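Fluoroacetyl coenzyme A thioesterase (Streptomyces cattleya, PDB 3KUV) hydrolyses fluoroacetyl-CoA to fluoroacetate and CoA before it can react with citrate synthase, thereby conferring fluoroacetate resistance, and leaves acetyl-CoA untouched. Local coordinates at residues M49-M57 with R99-H107; G66-T77 with E112-I123. The protein carries 1 engineered substitution. All coordinates share one frame; numbering follows the deposited sequence. Where two conformers were deposited one is given.

Contact 1 of 2, residues M49-M57 with R99-H107; sequences MEWACVRAM and RLSWRVSAH. With ACT (acetate ion), chain F; ACT (acetate ion), chain I.
The hot dog fold wraps its sheet round a central helix, and here Met-49, Cys-53, Ala-56 and Met-57 of that helix pack on Leu-100, Trp-102, Val-104 and Ala-106 of strand 99-107. The two axes pass 9.8 Å apart at 126°. Midway, the Cys-53 sulfur lies over one face of the Trp-102 indole, SG 3.8 Å from the centroid of the five-membered ring and 18° off its normal, a sulfur-aromatic contact; Cys-53 CB adds a CH-pi contact over the same ring. SG stands anti to the carbonyl carbon (chi1 -60°), which carries it onward to Val-104 CG1. Met-57 meets the indole differently, at its edge, with CG 3.6 Å from Trp-102 CZ2, and then reaches tip to tip for Leu-100, while Ala-56 CB sits 3.7 Å from Trp-102 CH2. At the other end Met-49 stretches out beyond CG, so that SD lies 3.9 Å from Val-104 CG2 and CE comes to Ala-106 CB. Ala-90 of strand 85-96 also touches Cys-53, and Val-74 of strand 65-75 touches Met-49 and Val-104. Cohesion between helix and strand therefore rests on dispersion and the polarisable sulfurs, with the indole held by a thiol over its face and a methionine at its rim.

Contact 2 of 2, residues G66-T77 with E112-I123; sequences GSLGTAICVTHT and EIGSGTHERAVI. With ACT (acetate ion), chain C.
Arg-120 grips Ser-67 side-on: NE and NH2 both donate to the one hydroxyl, OG, each at 3.0 Å, and OG lies in the guanidinium plane. The chain bends at chi3 (66°), folding the group back across the neighbouring strand, where one face lies against the peptide between Leu-68 and Gly-69, with Leu-68 C 3.5 Å above the plane. NH1 forms a salt bridge with the active-site Glu-50, so serine and glutamate together fix the rotation of this substrate-binding arginine. At the edge of the guanidinium stands the His-118 ring, which Ile-72 crosses obliquely, CD1 3.9 Å from His-118 CD2. Ser-67, Ile-72, His-118 and Arg-120 share one face of the sheet. On the reverse face Leu-68 and Ile-123 cross at about a right angle, with CD1 of Leu-68 3.7 Å from CG2 of Ile-123.

The strands form an antiparallel ladder interrupted by a classic beta bulge, where Thr-70 and Ala-71 both face Glu-119. Thr-70 N donates to Glu-119 O at 2.9 Å, whereas the bond from Ala-71 N is weak. Just before the bulge, Gly-69 N, in the CoA and substrate site, binds an acetate oxygen at 3.2 Å; Ser-42 of the second subunit, an engineered residue, holds the same acetate. From Ala-71 to Thr-75 the strand pairs antiparallel with a strand of the second subunit, and Cys-73 forms a disulfide with Cys-73 of that chain. At the far end Thr-75 OG1 accepts from Ser-115 N, and a water links it to Ser-115 OG. The active-site His-76 turns its ring edge-on to Ile-113 O in one of its two deposited conformers, so the weak bond from ND1 is doubtful, while Thr-77 OG1 donates to Glu-112 O from above the carbonyl plane.

Overall arrangement
The two contacts lie side by side in one hot dog domain, their centres about 7 Å apart. Their segments alternate along the chain, 49-57, 66-77, 99-107 and 112-123: helix 42-57 runs on to strand 65-75, and strand 99-107 to strand 112-124. Contact 1 seats the helix on the sheet, and contact 2 joins two neighbouring strands of it; strands 99-107 and 112-124 are themselves adjacent, probably bonded from Trp-102 N to His-118 O. Of the active-site residues, Glu-50 lies in contact 1 and His-76 in contact 2. Both contacts touch the second subunit, so the helix and the sheet that carry these residues are parts of the homodimer as a whole.

Contact 1 of 2, residues M49-M57 with R99-H107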
# COMPACT_ATOMS: atom_id res chain seq x y z
N MET B 49 -2.83 -4.59 6.18
CA MET B 49 -4.10 -5.31 5.81
C MET B 49 -3.77 -6.65 5.14
O MET B 49 -4.38 -7.68 5.43
CB MET B 49 -4.87 -4.42 4.80
CG MET B 49 -5.46 -3.27 5.62
SD MET B 49 -6.28 -2.09 4.51
CE MET B 49 -7.39 -1.20 5.71
N GLU B 50 -2.77 -6.69 4.27
CA GLU B 50 -2.34 -7.96 3.70
C GLU B 50 -1.93 -8.91 4.81
O GLU B 50 -2.29 -10.09 4.79
CB GLU B 50 -1.14 -7.82 2.72
CG GLU B 50 -1.53 -7.03 1.47
CD GLU B 50 -0.48 -7.31 0.38
OE1 GLU B 50 -0.34 -8.45 -0.15
OE2 GLU B 50 0.29 -6.35 -0.01
N TRP B 51 -1.09 -8.44 5.73
CA TRP B 51 -0.60 -9.28 6.81
C TRP B 51 -1.76 -9.89 7.61
O TRP B 51 -1.70 -11.10 7.94
CB TRP B 51 0.32 -8.39 7.68
CG TRP B 51 1.16 -9.11 8.76
CD1 TRP B 51 1.15 -10.48 9.10
CD2 TRP B 51 1.98 -8.44 9.72
NE1 TRP B 51 2.03 -10.67 10.20
CE2 TRP B 51 2.49 -9.44 10.62
CE3 TRP B 51 2.29 -7.08 9.95
CZ2 TRP B 51 3.32 -9.10 11.70
CZ3 TRP B 51 3.12 -6.73 11.04
CH2 TRP B 51 3.63 -7.78 11.90
N ALA B 52 -2.73 -9.09 7.99
CA ALA B 52 -3.91 -9.61 8.68
C ALA B 52 -4.52 -10.76 7.88
O ALA B 52 -4.84 -11.78 8.49
CB ALA B 52 -4.93 -8.51 8.90
N CYS B 53 -4.79 -10.55 6.58
CA CYS B 53 -5.43 -11.61 5.78
C CYS B 53 -4.53 -12.84 5.64
O CYS B 53 -5.06 -13.98 5.70
CB CYS B 53 -5.89 -11.06 4.42
SG CYS B 53 -7.05 -9.73 4.53
N VAL B 54 -3.20 -12.65 5.50
CA VAL B 54 -2.29 -13.80 5.51
C VAL B 54 -2.39 -14.65 6.78
O VAL B 54 -2.42 -15.89 6.75
CB VAL B 54 -0.80 -13.30 5.23
CG1 VAL B 54 0.24 -14.34 5.56
CG2 VAL B 54 -0.66 -12.74 3.76
N ARG B 55 -2.44 -13.98 7.93
CA ARG B 55 -2.58 -14.76 9.23
C ARG B 55 -3.91 -15.51 9.26
O ARG B 55 -3.91 -16.70 9.69
CB ARG B 55 -2.46 -13.77 10.43
CG ARG B 55 -1.02 -13.25 10.60
CD ARG B 55 -0.99 -12.35 11.87
NE ARG B 55 -1.38 -13.10 13.08
CZ ARG B 55 -1.76 -12.54 14.25
NH1 ARG B 55 -1.94 -11.19 14.43
NH2 ARG B 55 -1.97 -13.29 15.34
N ALA B 56 -4.99 -14.87 8.78
CA ALA B 56 -6.35 -15.48 8.82
C ALA B 56 -6.34 -16.75 7.93
O ALA B 56 -6.97 -17.76 8.29
CB ALA B 56 -7.30 -14.54 8.38
N MET B 57 -5.67 -16.69 6.79
CA MET B 57 -5.65 -17.80 5.80
C MET B 57 -4.75 -18.91 6.11
O MET B 57 -4.83 -20.03 5.47
CB MET B 57 -4.95 -17.18 4.55
CG MET B 57 -5.90 -16.63 3.74
SD MET B 57 -4.91 -15.84 2.29
CE MET B 57 -4.59 -17.26 1.28
N ARG B 99 -8.75 -18.09 -5.29
CA ARG B 99 -9.04 -16.65 -5.00
C ARG B 99 -9.81 -16.49 -3.71
O ARG B 99 -10.87 -17.11 -3.49
CB ARG B 99 -9.84 -16.02 -6.13
CG ARG B 99 -10.14 -14.50 -5.89
CD ARG B 99 -10.92 -13.99 -7.12
NE ARG B 99 -11.83 -12.91 -6.84
CZ ARG B 99 -11.55 -11.64 -7.02
NH1 ARG B 99 -10.36 -11.27 -7.49
NH2 ARG B 99 -12.47 -10.72 -6.75
N LEU B 100 -9.33 -15.63 -2.80
CA LEU B 100 -9.96 -15.31 -1.50
C LEU B 100 -10.21 -13.79 -1.48
O LEU B 100 -9.32 -13.02 -1.85
CB LEU B 100 -9.15 -15.73 -0.25
CG LEU B 100 -9.01 -17.23 -0.01
CD1 LEU B 100 -7.91 -17.80 -0.88
CD2 LEU B 100 -8.73 -17.54 1.47
N SER B 101 -11.40 -13.37 -1.09
CA SER B 101 -11.83 -11.97 -1.14
C SER B 101 -12.24 -11.61 0.24
O SER B 101 -12.93 -12.40 0.98
CB SER B 101 -13.04 -11.82 -2.05
OG SER B 101 -12.75 -12.17 -3.44
N TRP B 102 -11.87 -10.39 0.68
CA TRP B 102 -12.03 -9.96 2.04
C TRP B 102 -12.64 -8.54 2.09
O TRP B 102 -12.40 -7.75 1.13
CB TRP B 102 -10.64 -9.85 2.65
CG TRP B 102 -9.78 -11.15 2.55
CD1 TRP B 102 -8.95 -11.56 1.52
CD2 TRP B 102 -9.65 -12.04 3.55
NE1 TRP B 102 -8.38 -12.74 1.81
CE2 TRP B 102 -8.84 -13.09 3.09
CE3 TRP B 102 -10.26 -12.11 4.85
CZ2 TRP B 102 -8.49 -14.12 3.90
CZ3 TRP B 102 -9.99 -13.13 5.59
CH2 TRP B 102 -9.09 -14.17 5.14
N ARG B 103 -13.39 -8.21 3.14
CA ARG B 103 -13.71 -6.87 3.53
C ARG B 103 -12.73 -6.53 4.64
O ARG B 103 -12.57 -7.34 5.63
CB ARG B 103 -15.19 -6.77 4.00
CG ARG B 103 -15.68 -5.40 4.14
CD ARG B 103 -17.17 -5.21 4.61
NE ARG B 103 -17.38 -3.75 4.62
CZ ARG B 103 -17.04 -2.88 5.58
NH1 ARG B 103 -16.45 -3.26 6.71
NH2 ARG B 103 -17.30 -1.58 5.40
N VAL B 104 -12.08 -5.37 4.56
CA VAL B 104 -11.09 -4.96 5.57
C VAL B 104 -11.43 -3.60 6.14
O VAL B 104 -12.03 -2.73 5.47
CB VAL B 104 -9.67 -4.96 5.01
CG1 VAL B 104 -9.25 -6.42 4.73
CG2 VAL B 104 -9.46 -4.14 3.71
N SER B 105 -11.08 -3.39 7.41
CA SER B 105 -11.21 -2.04 7.98
C SER B 105 -10.18 -1.89 9.06
O SER B 105 -9.59 -2.91 9.53
CB SER B 105 -12.57 -1.76 8.51
OG SER B 105 -12.90 -2.65 9.57
N ALA B 106 -9.89 -0.66 9.42
CA ALA B 106 -8.81 -0.42 10.41
C ALA B 106 -9.18 0.80 11.27
O ALA B 106 -9.91 1.71 10.83
CB ALA B 106 -7.44 -0.24 9.74
N HIS B 107 -8.83 0.73 12.56
CA HIS B 107 -9.06 1.83 13.48
C HIS B 107 -7.82 1.90 14.33
O HIS B 107 -7.09 0.90 14.52
CB HIS B 107 -10.35 1.47 14.16
CG HIS B 107 -10.22 0.80 15.45
ND1 HIS B 107 -10.80 -0.42 15.70
CD2 HIS B 107 -9.52 1.13 16.56
CE1 HIS B 107 -10.47 -0.82 16.91
NE2 HIS B 107 -9.67 0.09 17.47
C ACT F . -10.75 -7.36 -8.00
O ACT F . -10.13 -6.62 -8.90
OXT ACT F . -10.06 -8.23 -7.33
CH3 ACT F . -12.24 -7.34 -7.74
C ACT I . -19.75 -1.48 2.37
O ACT I . -19.65 -2.24 3.41
OXT ACT I . -20.77 -1.71 1.68
CH3 ACT I . -18.80 -0.36 1.97

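Contact 2 of 2, residues G66-T77 with E112-I123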
# COMPACT_ATOMS: atom_id res chain seq x y z
N GLY B 66 1.56 -20.32 -0.27
CA GLY B 66 1.40 -19.04 0.36
C GLY B 66 0.45 -18.26 -0.55
O GLY B 66 -0.43 -18.87 -1.12
N SER B 67 0.52 -16.93 -0.51
CA SER B 67 -0.43 -16.13 -1.32
C SER B 67 0.17 -14.80 -1.70
O SER B 67 1.16 -14.32 -1.09
CB SER B 67 -1.80 -15.95 -0.56
OG SER B 67 -1.54 -15.12 0.62
N LEU B 68 -0.48 -14.17 -2.67
CA LEU B 68 -0.13 -12.84 -3.13
C LEU B 68 -1.38 -11.96 -3.07
O LEU B 68 -2.51 -12.46 -3.22
CB LEU B 68 0.27 -12.87 -4.61
CG LEU B 68 1.54 -13.64 -4.95
CD1 LEU B 68 1.61 -13.86 -6.47
CD2 LEU B 68 2.83 -12.98 -4.36
N GLY B 69 -1.21 -10.70 -2.74
CA GLY B 69 -2.30 -9.74 -2.91
C GLY B 69 -2.52 -9.36 -4.35
O GLY B 69 -1.50 -9.04 -5.06
N THR B 70 -3.75 -9.49 -4.85
CA THR B 70 -4.03 -9.20 -6.26
C THR B 70 -4.84 -7.93 -6.46
O THR B 70 -4.88 -7.39 -7.57
CB THR B 70 -4.74 -10.32 -6.98
OG1 THR B 70 -5.95 -10.61 -6.26
CG2 THR B 70 -3.86 -11.62 -6.93
N ALA B 71 -5.42 -7.37 -5.37
CA ALA B 71 -6.14 -6.09 -5.52
C ALA B 71 -6.39 -5.57 -4.15
O ALA B 71 -6.57 -6.33 -3.20
CB ALA B 71 -7.46 -6.22 -6.26
N ILE B 72 -6.47 -4.25 -4.04
CA ILE B 72 -6.86 -3.54 -2.81
C ILE B 72 -7.66 -2.30 -3.17
O ILE B 72 -7.40 -1.64 -4.18
CB ILE B 72 -5.72 -3.21 -1.90
CG1 ILE B 72 -6.30 -2.98 -0.42
CG2 ILE B 72 -4.88 -2.08 -2.47
CD1 ILE B 72 -5.54 -3.48 0.68
N CYS B 73 -8.70 -2.02 -2.39
CA CYS B 73 -9.55 -0.84 -2.76
C CYS B 73 -10.02 -0.26 -1.43
O CYS B 73 -11.01 -0.80 -0.83
CB CYS B 73 -10.70 -1.30 -3.67
SG CYS B 73 -11.59 0.10 -4.42
N VAL B 74 -9.28 0.71 -0.90
CA VAL B 74 -9.55 1.21 0.48
C VAL B 74 -9.53 2.72 0.56
O VAL B 74 -8.76 3.38 -0.20
CB VAL B 74 -8.58 0.63 1.58
CG1 VAL B 74 -8.80 -0.88 1.74
CG2 VAL B 74 -7.08 0.92 1.23
N THR B 75 -10.26 3.25 1.52
CA THR B 75 -10.05 4.62 1.89
C THR B 75 -9.01 4.78 3.01
O THR B 75 -8.63 3.80 3.64
CB THR B 75 -11.36 5.17 2.51
OG1 THR B 75 -11.71 4.33 3.64
CG2 THR B 75 -12.45 5.10 1.43
N HIS B 76 -8.51 6.03 3.18
CA HIS B 76 -7.65 6.34 4.32
C HIS B 76 -8.30 7.63 4.85
O HIS B 76 -8.18 8.71 4.20
CB HIS B 76 -6.16 6.36 3.78
CG HIS B 76 -5.03 6.18 4.81
ND1 HIS B 76 -5.22 6.05 6.17
CD2 HIS B 76 -3.69 6.07 4.61
CE1 HIS B 76 -4.04 5.96 6.77
NE2 HIS B 76 -3.08 5.98 5.84
N THR B 77 -9.01 7.50 5.95
CA THR B 77 -9.99 8.57 6.43
C THR B 77 -9.41 9.43 7.60
O THR B 77 -10.02 10.45 8.00
CB THR B 77 -11.31 7.97 6.81
OG1 THR B 77 -11.12 6.92 7.78
CG2 THR B 77 -11.95 7.33 5.58
N GLU B 112 -11.65 5.69 13.27
CA GLU B 112 -11.66 4.77 12.12
C GLU B 112 -10.67 5.33 11.09
O GLU B 112 -10.69 6.58 10.83
CB GLU B 112 -13.12 4.68 11.66
CG GLU B 112 -13.43 4.38 10.25
CD GLU B 112 -13.54 2.89 9.86
OE1 GLU B 112 -14.64 2.24 10.02
OE2 GLU B 112 -12.55 2.38 9.27
N ILE B 113 -9.76 4.56 10.53
CA ILE B 113 -8.76 5.11 9.65
C ILE B 113 -8.89 4.59 8.23
O ILE B 113 -8.23 5.13 7.35
CB ILE B 113 -7.30 4.89 10.11
CG1 ILE B 113 -7.01 3.37 10.17
CG2 ILE B 113 -7.10 5.48 11.52
CD1 ILE B 113 -5.46 3.11 10.40
N GLY B 114 -9.73 3.58 7.92
CA GLY B 114 -9.83 3.19 6.44
C GLY B 114 -10.69 1.94 6.38
O GLY B 114 -10.78 1.19 7.37
N SER B 115 -11.25 1.70 5.21
CA SER B 115 -12.04 0.47 5.00
C SER B 115 -12.16 0.22 3.53
O SER B 115 -11.98 1.13 2.70
CB SER B 115 -13.47 0.43 5.61
OG SER B 115 -14.26 1.36 5.03
N GLY B 116 -12.40 -1.06 3.17
CA GLY B 116 -12.63 -1.39 1.81
C GLY B 116 -12.44 -2.88 1.62
O GLY B 116 -12.92 -3.66 2.44
N THR B 117 -11.91 -3.24 0.47
CA THR B 117 -11.83 -4.62 0.04
C THR B 117 -10.40 -5.01 -0.33
O THR B 117 -9.58 -4.17 -0.68
CB THR B 117 -12.76 -4.92 -1.16
OG1 THR B 117 -12.49 -3.95 -2.22
CG2 THR B 117 -14.28 -4.83 -0.78
N HIS B 118 -10.12 -6.32 -0.30
CA HIS B 118 -8.77 -6.85 -0.64
C HIS B 118 -8.99 -8.25 -1.21
O HIS B 118 -9.81 -9.05 -0.65
CB HIS B 118 -7.94 -6.98 0.64
CG HIS B 118 -6.55 -7.53 0.36
ND1 HIS B 118 -5.91 -8.52 1.09
CD2 HIS B 118 -5.70 -7.18 -0.64
CE1 HIS B 118 -4.69 -8.72 0.58
NE2 HIS B 118 -4.56 -7.93 -0.45
N GLU B 119 -8.26 -8.59 -2.25
CA GLU B 119 -8.32 -9.99 -2.81
C GLU B 119 -6.92 -10.53 -2.85
O GLU B 119 -5.94 -9.78 -3.03
CB GLU B 119 -8.85 -9.94 -4.23
CG GLU B 119 -10.40 -9.59 -4.27
CD GLU B 119 -10.69 -8.13 -4.05
OE1 GLU B 119 -9.94 -7.33 -4.60
OE2 GLU B 119 -11.67 -7.75 -3.40
N ARG B 120 -6.85 -11.86 -2.67
CA ARG B 120 -5.60 -12.60 -2.68
C ARG B 120 -5.70 -13.85 -3.55
O ARG B 120 -6.77 -14.33 -3.81
CB ARG B 120 -5.26 -13.08 -1.27
CG ARG B 120 -5.12 -11.84 -0.29
CD ARG B 120 -4.46 -12.21 1.04
NE ARG B 120 -3.07 -12.61 0.91
CZ ARG B 120 -2.05 -11.80 0.63
NH1 ARG B 120 -2.30 -10.46 0.60
NH2 ARG B 120 -0.81 -12.22 0.39
N ALA B 121 -4.55 -14.37 -3.98
CA ALA B 121 -4.47 -15.59 -4.74
C ALA B 121 -3.47 -16.56 -4.06
O ALA B 121 -2.33 -16.15 -3.78
CB ALA B 121 -4.01 -15.34 -6.17
N VAL B 122 -3.90 -17.79 -3.84
CA VAL B 122 -2.99 -18.85 -3.33
C VAL B 122 -1.97 -19.25 -4.42
O VAL B 122 -2.28 -19.29 -5.59
CB VAL B 122 -3.82 -20.08 -2.97
CG1 VAL B 122 -2.83 -21.17 -2.41
CG2 VAL B 122 -4.83 -19.72 -1.83
N ILE B 123 -0.74 -19.39 -3.96
CA ILE B 123 0.41 -19.71 -4.88
C ILE B 123 1.18 -20.88 -4.29
O ILE B 123 1.21 -21.09 -3.07
CB ILE B 123 1.35 -18.53 -5.18
CG1 ILE B 123 1.93 -17.94 -3.89
CG2 ILE B 123 0.66 -17.46 -6.09
CD1 ILE B 123 3.15 -17.06 -4.19
C ACT C . 2.55 -8.42 -2.37
O ACT C . 1.23 -8.66 -2.50
OXT ACT C . 2.98 -7.66 -1.41
CH3 ACT C . 3.52 -9.07 -3.33
O HOH W 1 -7.14 -13.01 -6.45
O HOH W 2 -14.08 4.35 5.04